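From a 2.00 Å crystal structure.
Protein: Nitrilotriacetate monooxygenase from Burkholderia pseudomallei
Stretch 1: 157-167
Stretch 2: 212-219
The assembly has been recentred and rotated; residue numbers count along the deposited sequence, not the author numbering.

Stretch 1, residues 157-167: HLDVVQGLWDS
Stretch 2 212-219: GQPVIFQA

A helix laid alongside a strand contacts it through one stripe of side chains, and this pair from a nitrilotriacetate monooxygenase illustrates the principle. The helix, already under way at residue 157, holds phi/psi near -60/-45 through Leu164; Trp165 follows at -66/-16 and Asp166 at -99/19. It runs nearly antiparallel to strand 215-218, at 168°, with axes 11.8 Å apart at closest approach. Leu158 faces Ile216, their CA atoms 9.3 Å apart; the gap then narrows, Trp165 CA lying 6.5 Å from Gln213 CA.

Leu158 (t, p) opens the stripe: its CD1 lies 4.0 Å from CD1 of Ile216 (m, m), while its CD2 packs 3.7 Å from NE2 of Gln218 (m, t). One turn on, Gln162 (m, t) leaves its backbone sideways, yet its amide reaches the strand, NE2 lying 3.6 Å from Ile216 CG1. That NE2 also donates to a water (3.0 Å), which in turn donates to Gln213 OE1 (2.7 Å) and Pro214 O (2.8 Å).

Trp165 (m, chi2 -25°) points toward the second stretch. Pro214 CD sits 3.5 Å above the centroid of its six-membered ring, 1° off the normal, a CH-pi contact pairing polarised C-H bonds with the indole face; Ile216 CD1 meets the ring edge, 4.0 Å from CZ3. Beyond, Asp166 (m) accepts a hydrogen bond at OD1 from NE2 of extended Gln213 (m, t), 2.8 Å away, so the carboxylate anchors the buried amide.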

# COMPACT_ATOMS: atom_id res chain seq x y z
N HIS A 157 10.12 -8.11 15.31
CA HIS A 157 9.67 -7.75 13.96
C HIS A 157 10.31 -6.43 13.50
O HIS A 157 10.84 -6.33 12.38
CB HIS A 157 8.13 -7.65 13.99
CG HIS A 157 7.48 -7.41 12.66
ND1 HIS A 157 7.52 -6.19 12.03
CD2 HIS A 157 6.72 -8.23 11.88
CE1 HIS A 157 6.81 -6.26 10.91
NE2 HIS A 157 6.34 -7.49 10.79
N LEU A 158 10.25 -5.43 14.36
CA LEU A 158 10.85 -4.14 14.08
C LEU A 158 12.36 -4.25 13.88
O LEU A 158 12.92 -3.64 12.97
CB LEU A 158 10.54 -3.16 15.21
CG LEU A 158 11.01 -1.73 15.04
CD1 LEU A 158 10.64 -1.19 13.67
CD2 LEU A 158 10.41 -0.84 16.13
N ASP A 159 13.01 -5.04 14.74
CA ASP A 159 14.46 -5.24 14.68
C ASP A 159 14.83 -5.86 13.33
O ASP A 159 15.84 -5.49 12.74
CB ASP A 159 14.98 -6.18 15.78
CG ASP A 159 15.02 -5.52 17.15
OD1 ASP A 159 14.84 -4.30 17.23
OD2 ASP A 159 15.21 -6.26 18.16
N VAL A 160 14.01 -6.80 12.86
CA VAL A 160 14.23 -7.41 11.55
C VAL A 160 14.06 -6.38 10.41
O VAL A 160 14.92 -6.26 9.54
CB VAL A 160 13.29 -8.62 11.32
CG1 VAL A 160 13.44 -9.19 9.88
CG2 VAL A 160 13.61 -9.73 12.34
N VAL A 161 12.96 -5.63 10.44
CA VAL A 161 12.73 -4.62 9.41
C VAL A 161 13.90 -3.64 9.33
O VAL A 161 14.48 -3.44 8.25
CB VAL A 161 11.40 -3.90 9.61
CG1 VAL A 161 11.25 -2.70 8.61
CG2 VAL A 161 10.29 -4.88 9.39
N GLN A 162 14.29 -3.07 10.47
CA GLN A 162 15.37 -2.11 10.50
C GLN A 162 16.72 -2.72 10.08
O GLN A 162 17.49 -2.07 9.38
CB GLN A 162 15.46 -1.44 11.89
CG GLN A 162 14.32 -0.46 12.12
CD GLN A 162 14.42 0.24 13.46
OE1 GLN A 162 14.86 -0.36 14.43
NE2 GLN A 162 14.04 1.50 13.51
N GLY A 163 17.01 -3.96 10.50
CA GLY A 163 18.15 -4.69 9.99
C GLY A 163 18.15 -4.83 8.48
O GLY A 163 19.17 -4.60 7.81
N LEU A 164 17.00 -5.20 7.92
CA LEU A 164 16.88 -5.31 6.44
C LEU A 164 17.10 -3.98 5.74
O LEU A 164 17.70 -3.93 4.65
CB LEU A 164 15.51 -5.87 6.05
CG LEU A 164 15.26 -7.33 6.39
CD1 LEU A 164 13.78 -7.65 6.23
CD2 LEU A 164 16.10 -8.26 5.50
N TRP A 165 16.64 -2.91 6.37
CA TRP A 165 16.82 -1.56 5.81
C TRP A 165 18.29 -1.13 5.77
O TRP A 165 18.61 -0.17 5.10
CB TRP A 165 16.01 -0.51 6.58
CG TRP A 165 14.54 -0.52 6.27
CD1 TRP A 165 13.93 -1.00 5.12
CD2 TRP A 165 13.47 -0.03 7.11
NE1 TRP A 165 12.56 -0.84 5.22
CE2 TRP A 165 12.25 -0.25 6.42
CE3 TRP A 165 13.43 0.55 8.38
CZ2 TRP A 165 11.02 0.11 6.96
CZ3 TRP A 165 12.19 0.91 8.93
CH2 TRP A 165 11.01 0.70 8.22
N ASP A 166 19.17 -1.81 6.50
CA ASP A 166 20.59 -1.51 6.41
C ASP A 166 21.35 -2.48 5.49
O ASP A 166 22.58 -2.53 5.54
CB ASP A 166 21.21 -1.43 7.82
CG ASP A 166 20.83 -0.13 8.55
OD1 ASP A 166 20.21 0.77 7.92
OD2 ASP A 166 21.19 0.03 9.75
N SER A 167 20.63 -3.20 4.63
CA SER A 167 21.25 -4.17 3.71
C SER A 167 22.28 -3.51 2.80
O SER A 167 23.38 -4.05 2.62
CB SER A 167 20.20 -4.85 2.83
OG SER A 167 19.32 -5.65 3.59
N GLY A 212 17.49 7.80 5.05
CA GLY A 212 18.17 6.62 5.62
C GLY A 212 17.23 5.45 5.77
O GLY A 212 17.39 4.42 5.10
N GLN A 213 16.26 5.62 6.66
CA GLN A 213 15.19 4.68 6.87
C GLN A 213 13.91 5.45 7.16
O GLN A 213 13.95 6.60 7.64
CB GLN A 213 15.45 3.81 8.10
CG GLN A 213 16.74 3.02 8.10
CD GLN A 213 16.82 2.11 9.33
OE1 GLN A 213 16.05 2.25 10.29
NE2 GLN A 213 17.75 1.17 9.29
N PRO A 214 12.76 4.79 6.96
CA PRO A 214 11.51 5.42 7.32
C PRO A 214 11.43 5.70 8.83
O PRO A 214 12.05 4.99 9.63
CB PRO A 214 10.45 4.40 6.90
CG PRO A 214 11.10 3.54 5.91
CD PRO A 214 12.55 3.52 6.22
N VAL A 215 10.69 6.75 9.18
CA VAL A 215 10.50 7.16 10.58
C VAL A 215 9.52 6.21 11.31
O VAL A 215 8.45 5.81 10.76
CB VAL A 215 10.01 8.61 10.65
CG1 VAL A 215 9.87 9.09 12.10
CG2 VAL A 215 10.98 9.52 9.87
N ILE A 216 9.88 5.80 12.53
CA ILE A 216 9.03 4.90 13.29
C ILE A 216 8.12 5.69 14.23
O ILE A 216 8.60 6.45 15.10
CB ILE A 216 9.85 3.88 14.12
CG1 ILE A 216 10.80 3.09 13.23
CG2 ILE A 216 8.93 2.92 14.91
CD1 ILE A 216 10.16 2.43 12.01
N PHE A 217 6.82 5.49 14.04
CA PHE A 217 5.77 6.00 14.90
C PHE A 217 5.23 4.85 15.74
O PHE A 217 5.16 3.70 15.27
CB PHE A 217 4.64 6.60 14.06
CG PHE A 217 4.96 7.94 13.48
CD1 PHE A 217 5.88 8.07 12.47
CD2 PHE A 217 4.32 9.07 13.93
CE1 PHE A 217 6.16 9.29 11.93
CE2 PHE A 217 4.62 10.32 13.44
CZ PHE A 217 5.55 10.43 12.45
N GLN A 218 4.85 5.15 16.98
CA GLN A 218 4.17 4.16 17.81
C GLN A 218 3.17 4.84 18.72
O GLN A 218 3.25 6.04 18.93
CB GLN A 218 5.18 3.38 18.66
CG GLN A 218 6.12 2.51 17.87
CD GLN A 218 7.13 1.80 18.73
OE1 GLN A 218 6.92 1.61 19.93
NE2 GLN A 218 8.27 1.45 18.12
N ALA A 219 2.21 4.10 19.23
CA ALA A 219 1.22 4.67 20.16
C ALA A 219 0.95 3.82 21.39
O ALA A 219 -0.13 3.87 21.95
CB ALA A 219 -0.08 4.94 19.42
O HOH W 1 13.60 3.18 11.08
O HOH W 2 16.05 2.01 4.35